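Local coordinates for protein hypoxanthine-guanine phosphoribosyltransferase (Thermus thermophilus, PDB 3ACD) that probably catalyses the magnesium-dependent salvage of hypoxanthine and guanine, joining each base to 5-phosphoribosyl 1-diphosphate to give IMP or GMP and diphosphate, at residues T110-Y113 with L114-L118; R163-F166 with D167-L170. All blocks are in the same frame, centred on the assembly; numbering follows the deposited sequence.

Contact 1 of 2, residues T110-Y113 with L114-L118. With IMP (inosinic acid), chain B.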
ATOM      1  N   THR A 110      -2.227  12.269  16.605  1.00 17.22           N
ATOM      2  CA  THR A 110      -1.185  11.552  15.876  1.00 19.04           C
ATOM      3  C   THR A 110      -0.548  12.403  14.785  1.00 18.36           C
ATOM      4  O   THR A 110       0.676  12.495  14.698  1.00 17.99           O
ATOM      5  CB  THR A 110      -1.728  10.260  15.243  1.00 19.96           C
ATOM      6  OG1 THR A 110      -2.276   9.425  16.268  1.00 25.09           O
ATOM      7  CG2 THR A 110      -0.607   9.503  14.547  1.00 24.34           C
ATOM      8  N   LEU A 111      -1.375  13.023  13.949  1.00 16.21           N
ATOM      9  CA  LEU A 111      -0.852  13.858  12.880  1.00 17.39           C
ATOM     10  C   LEU A 111      -0.038  15.013  13.456  1.00 17.68           C
ATOM     11  O   LEU A 111       0.997  15.386  12.902  1.00 16.57           O
ATOM     12  CB  LEU A 111      -1.997  14.395  12.013  1.00 17.40           C
ATOM     13  CG  LEU A 111      -1.609  15.285  10.827  1.00 17.71           C
ATOM     14  CD1 LEU A 111      -0.608  14.561   9.932  1.00 17.14           C
ATOM     15  CD2 LEU A 111      -2.859  15.655  10.038  1.00 16.53           C
ATOM     16  N   SER A 112      -0.504  15.575  14.571  1.00 18.36           N
ATOM     17  CA  SER A 112       0.200  16.680  15.212  1.00 19.65           C
ATOM     18  C   SER A 112       1.616  16.249  15.599  1.00 19.17           C
ATOM     19  O   SER A 112       2.586  16.963  15.342  1.00 18.20           O
ATOM     20  CB  SER A 112      -0.556  17.142  16.459  1.00 21.56           C
ATOM     21  OG  SER A 112       0.085  18.263  17.043  1.00 25.39           O
ATOM     22  N   TYR A 113       1.727  15.080  16.219  1.00 20.02           N
ATOM     23  CA  TYR A 113       3.026  14.556  16.623  1.00 21.71           C
ATOM     24  C   TYR A 113       3.893  14.319  15.390  1.00 20.02           C
ATOM     25  O   TYR A 113       5.066  14.694  15.359  1.00 18.51           O
ATOM     26  CB  TYR A 113       2.862  13.237  17.381  1.00 27.48           C
ATOM     27  CG  TYR A 113       4.177  12.584  17.745  1.00 34.93           C
ATOM     28  CD1 TYR A 113       4.992  13.120  18.742  1.00 38.50           C
ATOM     29  CD2 TYR A 113       4.622  11.446  17.073  1.00 39.04           C
ATOM     30  CE1 TYR A 113       6.218  12.538  19.062  1.00 42.45           C
ATOM     31  CE2 TYR A 113       5.847  10.855  17.384  1.00 42.30           C
ATOM     32  CZ  TYR A 113       6.639  11.406  18.380  1.00 43.01           C
ATOM     33  OH  TYR A 113       7.848  10.827  18.691  1.00 46.89           O
ATOM     34  N   LEU A 114       3.308  13.692  14.376  1.00 18.76           N
ATOM     35  CA  LEU A 114       4.035  13.402  13.148  1.00 18.13           C
ATOM     36  C   LEU A 114       4.573  14.666  12.487  1.00 18.03           C
ATOM     37  O   LEU A 114       5.730  14.703  12.066  1.00 17.13           O
ATOM     38  CB  LEU A 114       3.138  12.642  12.164  1.00 17.90           C
ATOM     39  CG  LEU A 114       3.779  12.263  10.825  1.00 20.32           C
ATOM     40  CD1 LEU A 114       5.017  11.410  11.075  1.00 18.84           C
ATOM     41  CD2 LEU A 114       2.773  11.508   9.959  1.00 19.37           C
ATOM     42  N   LEU A 115       3.745  15.705  12.397  1.00 16.13           N
ATOM     43  CA  LEU A 115       4.182  16.946  11.774  1.00 15.90           C
ATOM     44  C   LEU A 115       5.357  17.581  12.511  1.00 18.22           C
ATOM     45  O   LEU A 115       6.276  18.094  11.881  1.00 19.03           O
ATOM     46  CB  LEU A 115       3.023  17.944  11.674  1.00 15.91           C
ATOM     47  CG  LEU A 115       1.915  17.566  10.679  1.00 15.49           C
ATOM     48  CD1 LEU A 115       0.842  18.636  10.664  1.00 17.13           C
ATOM     49  CD2 LEU A 115       2.508  17.402   9.287  1.00 13.82           C
ATOM     50  N   ASP A 116       5.328  17.554  13.839  1.00 20.30           N
ATOM     51  CA  ASP A 116       6.426  18.129  14.608  1.00 22.85           C
ATOM     52  C   ASP A 116       7.698  17.322  14.364  1.00 22.86           C
ATOM     53  O   ASP A 116       8.788  17.883  14.240  1.00 21.47           O
ATOM     54  CB  ASP A 116       6.105  18.136  16.105  1.00 26.43           C
ATOM     55  CG  ASP A 116       5.000  19.113  16.465  1.00 30.15           C
ATOM     56  OD1 ASP A 116       4.987  20.233  15.910  1.00 31.26           O
ATOM     57  OD2 ASP A 116       4.152  18.768  17.315  1.00 34.04           O
ATOM     58  N   TYR A 117       7.551  16.003  14.298  1.00 22.10           N
ATOM     59  CA  TYR A 117       8.688  15.120  14.063  1.00 23.60           C
ATOM     60  C   TYR A 117       9.343  15.431  12.719  1.00 23.09           C
ATOM     61  O   TYR A 117      10.564  15.590  12.629  1.00 23.42           O
ATOM     62  CB  TYR A 117       8.234  13.659  14.083  1.00 25.66           C
ATOM     63  CG  TYR A 117       9.342  12.673  13.790  1.00 28.72           C
ATOM     64  CD1 TYR A 117      10.377  12.465  14.703  1.00 31.44           C
ATOM     65  CD2 TYR A 117       9.360  11.951  12.596  1.00 30.09           C
ATOM     66  CE1 TYR A 117      11.405  11.560  14.434  1.00 33.23           C
ATOM     67  CE2 TYR A 117      10.384  11.044  12.315  1.00 31.61           C
ATOM     68  CZ  TYR A 117      11.401  10.853  13.240  1.00 33.50           C
ATOM     69  OH  TYR A 117      12.412   9.959  12.972  1.00 33.64           O
ATOM     70  N   LEU A 118       8.522  15.516  11.676  1.00 20.92           N
ATOM     71  CA  LEU A 118       9.012  15.803  10.334  1.00 20.29           C
ATOM     72  C   LEU A 118       9.625  17.197  10.219  1.00 20.05           C
ATOM     73  O   LEU A 118      10.680  17.374   9.602  1.00 18.93           O
ATOM     74  CB  LEU A 118       7.872  15.669   9.319  1.00 19.71           C
ATOM     75  CG  LEU A 118       7.180  14.306   9.209  1.00 19.76           C
ATOM     76  CD1 LEU A 118       6.081  14.381   8.159  1.00 19.54           C
ATOM     77  CD2 LEU A 118       8.198  13.233   8.834  1.00 21.43           C
TER
HETATM   78  P   IMP B 552      -6.099  10.617  15.760  1.00 19.55           P
HETATM   79  O1P IMP B 552      -7.117  10.696  16.829  1.00 20.53           O
HETATM   80  O2P IMP B 552      -4.640  10.786  16.403  1.00 19.68           O
HETATM   81  O3P IMP B 552      -6.364  11.786  14.682  1.00 17.37           O
HETATM   82  O5' IMP B 552      -6.236   9.174  15.037  1.00 22.60           O
HETATM   83  C5' IMP B 552      -5.065   8.547  14.518  1.00 23.56           C
HETATM   84  C4' IMP B 552      -5.386   7.170  13.933  1.00 20.89           C
HETATM   85  O4' IMP B 552      -6.573   6.599  14.561  1.00 19.19           O
HETATM   86  C3' IMP B 552      -5.794   7.291  12.447  1.00 20.02           C
HETATM   87  O3' IMP B 552      -4.655   7.398  11.591  1.00 19.20           O
HETATM   88  C2' IMP B 552      -6.536   5.960  12.245  1.00 19.13           C
HETATM   89  O2' IMP B 552      -5.624   4.896  11.953  1.00 23.44           O
HETATM   90  C1' IMP B 552      -7.220   5.734  13.604  1.00 18.72           C
HETATM   91  N9  IMP B 552      -8.663   6.052  13.482  1.00 16.59           N
HETATM   92  C8  IMP B 552      -9.316   7.174  13.941  1.00 17.34           C
HETATM   93  N7  IMP B 552     -10.587   7.107  13.644  1.00 15.90           N
HETATM   94  C5  IMP B 552     -10.824   5.957  12.978  1.00 16.21           C
HETATM   95  C6  IMP B 552     -11.984   5.337  12.410  1.00 16.04           C
HETATM   96  O6  IMP B 552     -13.075   5.881  12.466  1.00 16.21           O
HETATM   97  N1  IMP B 552     -11.837   4.120  11.790  1.00 16.33           N
HETATM   98  C2  IMP B 552     -10.608   3.502  11.719  1.00 15.50           C
HETATM   99  N3  IMP B 552      -9.535   4.057  12.240  1.00 14.36           N
HETATM  100  C4  IMP B 552      -9.591   5.265  12.868  1.00 15.93           C
HETATM  101  O   HOH W   1       1.902  20.089  14.628  1.00 41.88           O
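Four successive i to i+4 bonds tie Thr110-Tyr113 to Leu114-Tyr117 within helix 109-119, from Leu114 N to Thr110 O at 2.9 Å through to Tyr117 N to Tyr113 O. This is the helix that follows the phosphate-binding loop of a type I phosphoribosyltransferase, and its first turn faces the nucleotide: Thr110 gives both its backbone N and its hydroxyl to O2P of IMP, OG1 lying 2.7 Å from that oxygen. OG1 can join N there because it stands beside N and anti to the carbonyl carbon (chi1 -58°). Further along, Leu111 and Leu115 cross obliquely, CD1 of Leu111 meeting CG of Leu115 at 4.0 Å. Both also rest on Val128 of strand 125-130, while Leu114 is turned to Ile68 of strand 64-70 and Val100 of strand 97-102; the leucines thus seat the helix against the parallel sheet. Shortened to an alanine, Leu115 would lose the branch that meets Leu111 CD1, and a gap would probably open toward Val126, Val128 and Pro143. On a more polar side, the carboxylate of Asp116 folds back over the preceding turn, where OD2 and Ser112 O, two acceptors, come within 3.1 Å. A water donates to Ser112 O at 3.3 Å and, weakly, to Asp116 OD1, linking the two residues.

Contact 2 of 2, residues R163-F166 with D167-L170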
ATOM      1  N   ARG A 163     -11.094  -2.785  11.428  1.00 18.75           N
ATOM      2  CA  ARG A 163     -12.065  -2.962  12.490  1.00 20.90           C
ATOM      3  C   ARG A 163     -11.464  -4.176  13.195  1.00 20.27           C
ATOM      4  O   ARG A 163     -11.690  -5.316  12.792  1.00 20.77           O
ATOM      5  CB  ARG A 163     -13.449  -3.286  11.918  1.00 23.39           C
ATOM      6  CG  ARG A 163     -14.508  -3.500  12.980  1.00 24.10           C
ATOM      7  CD  ARG A 163     -15.914  -3.513  12.400  1.00 25.97           C
ATOM      8  NE  ARG A 163     -16.084  -4.519  11.355  1.00 27.61           N
ATOM      9  CZ  ARG A 163     -17.264  -5.000  10.972  1.00 30.35           C
ATOM     10  NH1 ARG A 163     -18.378  -4.570  11.554  1.00 32.12           N
ATOM     11  NH2 ARG A 163     -17.334  -5.907  10.009  1.00 28.40           N
ATOM     12  N   ALA A 164     -10.657  -3.919  14.220  1.00 20.03           N
ATOM     13  CA  ALA A 164      -9.985  -4.988  14.957  1.00 19.78           C
ATOM     14  C   ALA A 164      -9.113  -5.812  14.003  1.00 19.64           C
ATOM     15  O   ALA A 164      -9.130  -7.043  14.032  1.00 17.79           O
ATOM     16  CB  ALA A 164     -11.011  -5.884  15.648  1.00 21.25           C
ATOM     17  N   GLN A 165      -8.363  -5.108  13.156  1.00 17.12           N
ATOM     18  CA  GLN A 165      -7.454  -5.712  12.178  1.00 16.55           C
ATOM     19  C   GLN A 165      -8.118  -6.299  10.930  1.00 15.96           C
ATOM     20  O   GLN A 165      -7.442  -6.585   9.942  1.00 15.45           O
ATOM     21  CB  GLN A 165      -6.587  -6.781  12.851  1.00 18.35           C
ATOM     22  CG  GLN A 165      -5.619  -6.230  13.894  1.00 20.60           C
ATOM     23  CD  GLN A 165      -4.704  -5.146  13.337  1.00 22.39           C
ATOM     24  OE1 GLN A 165      -4.338  -5.165  12.160  1.00 21.43           O
ATOM     25  NE2 GLN A 165      -4.319  -4.204  14.189  1.00 21.68           N
ATOM     26  N   PHE A 166      -9.433  -6.476  10.972  1.00 15.51           N
ATOM     27  CA  PHE A 166     -10.168  -7.019   9.829  1.00 16.86           C
ATOM     28  C   PHE A 166     -10.781  -5.903   8.982  1.00 15.68           C
ATOM     29  O   PHE A 166     -10.731  -4.728   9.345  1.00 15.66           O
ATOM     30  CB  PHE A 166     -11.303  -7.938  10.309  1.00 16.70           C
ATOM     31  CG  PHE A 166     -10.841  -9.269  10.831  1.00 19.96           C
ATOM     32  CD1 PHE A 166     -10.685 -10.352   9.971  1.00 21.06           C
ATOM     33  CD2 PHE A 166     -10.575  -9.444  12.187  1.00 19.90           C
ATOM     34  CE1 PHE A 166     -10.273 -11.596  10.455  1.00 22.73           C
ATOM     35  CE2 PHE A 166     -10.163 -10.684  12.680  1.00 22.72           C
ATOM     36  CZ  PHE A 166     -10.012 -11.762  11.812  1.00 22.14           C
ATOM     37  N   ASP A 167     -11.342  -6.295   7.841  1.00 15.68           N
ATOM     38  CA  ASP A 167     -12.027  -5.394   6.920  1.00 15.34           C
ATOM     39  C   ASP A 167     -11.233  -4.315   6.183  1.00 14.31           C
ATOM     40  O   ASP A 167     -11.831  -3.420   5.587  1.00 12.77           O
ATOM     41  CB  ASP A 167     -13.218  -4.742   7.631  1.00 16.18           C
ATOM     42  CG  ASP A 167     -14.208  -5.760   8.162  1.00 21.25           C
ATOM     43  OD1 ASP A 167     -14.596  -6.664   7.395  1.00 20.33           O
ATOM     44  OD2 ASP A 167     -14.602  -5.654   9.343  1.00 24.18           O
ATOM     45  N   ARG A 168      -9.904  -4.382   6.214  1.00 12.01           N
ATOM     46  CA  ARG A 168      -9.103  -3.398   5.490  1.00 12.76           C
ATOM     47  C   ARG A 168      -9.284  -3.640   3.988  1.00 13.23           C
ATOM     48  O   ARG A 168      -9.066  -2.741   3.179  1.00 13.21           O
ATOM     49  CB  ARG A 168      -7.610  -3.543   5.817  1.00 12.39           C
ATOM     50  CG  ARG A 168      -7.190  -3.222   7.251  1.00 14.22           C
ATOM     51  CD  ARG A 168      -5.664  -3.329   7.360  1.00 13.32           C
ATOM     52  NE  ARG A 168      -5.171  -3.281   8.734  1.00 13.78           N
ATOM     53  CZ  ARG A 168      -5.057  -2.176   9.466  1.00 14.15           C
ATOM     54  NH1 ARG A 168      -5.402  -0.996   8.963  1.00 12.42           N
ATOM     55  NH2 ARG A 168      -4.592  -2.256  10.707  1.00 13.39           N
ATOM     56  N   ASN A 169      -9.693  -4.855   3.626  1.00 12.90           N
ATOM     57  CA  ASN A 169      -9.856  -5.221   2.222  1.00 13.28           C
ATOM     58  C   ASN A 169     -11.156  -4.807   1.529  1.00 13.76           C
ATOM     59  O   ASN A 169     -11.305  -5.020   0.329  1.00 13.92           O
ATOM     60  CB  ASN A 169      -9.620  -6.732   2.051  1.00 13.28           C
ATOM     61  CG  ASN A 169     -10.561  -7.581   2.893  1.00 14.63           C
ATOM     62  OD1 ASN A 169     -10.836  -7.269   4.052  1.00 15.39           O
ATOM     63  ND2 ASN A 169     -11.036  -8.677   2.318  1.00 13.51           N
ATOM     64  N   LEU A 170     -12.091  -4.216   2.266  1.00 13.65           N
ATOM     65  CA  LEU A 170     -13.336  -3.759   1.648  1.00 15.26           C
ATOM     66  C   LEU A 170     -12.964  -2.643   0.670  1.00 15.07           C
ATOM     67  O   LEU A 170     -12.208  -1.734   1.013  1.00 14.09           O
ATOM     68  CB  LEU A 170     -14.308  -3.230   2.714  1.00 15.20           C
ATOM     69  CG  LEU A 170     -15.283  -4.222   3.364  1.00 18.86           C
ATOM     70  CD1 LEU A 170     -14.565  -5.484   3.800  1.00 19.11           C
ATOM     71  CD2 LEU A 170     -15.967  -3.544   4.548  1.00 19.85           C
TER
HETATM   72  O   HOH W   2      -8.020  -6.587   7.186  1.00 13.32           O
HETATM   73  O   HOH W   3      -4.915  -6.084   9.455  1.00 16.24           O
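Charge pairing between Arg163 and Asp167 reaches across the type I' turn Arg163-Phe166 to the first residue of the type I turn Asp167-Leu170, in the loop between strands 156-157 and 174-175. Arg163 grips side-on, and both of its nitrogens go to a single oxygen: NE is 2.7 Å and NH2 2.8 Å from Asp167 OD2. That oxygen lies at the edge of the guanidinium, in its plane, but the carboxylate is turned 47° against it; NE meets OD2 nearly along the C-O bond, whereas NH2 comes from above the carboxylate plane. A bend at chi3 (57°) swings the arginine's end round to the acid, and Tyr157 adds a cation-pi contact to the same guanidinium.

A hydrogen bond from the arginine to an amide oxygen joins Gln165 to Arg168, whose side chains run alongside each other. NH2 of Arg168 reaches Gln165 OE1 over 3.3 Å, fairly straight at the hydrogen (164°) but from above the amide plane. The stronger partner of this arginine is Gly160 O, which takes NH1; NH2 also forms a long, weak ion pair with Asp162 OD1.

Water completes the link. One molecule bridges Gln165 O, at 2.8 Å, to Arg168 N, and another accepts from Arg168 NE at 2.9 Å beside Gln165 OE1. The next residue, Asn169, bonds through ND2 to Ile59 O and Leu61 O of the second subunit.

With two donors on one carboxylate oxygen, Asp167 probably stays ionised, and its charge would offset that of Arg163 and help fix the junction between the turns.

Following the chain from its N terminus, contact 1 comes first, within helix 109-119, which lies between the nucleotide-binding residues after strand 104-105 and strand 125-130. Contact 2 opens only after the parallel sheet is complete, in the loop from strand 156-157 to strand 174-175. Each joins consecutive segments and closes just a local turn, so the two follow in series and neither nest nor cross. Their centres are 25 Å apart, with nearest atoms about 13 Å apart. The nucleotide relates them: 110-118 begins at its phosphate and packs on the sheet, whereas 163-170 belongs to the region near the purine side and borders the second subunit.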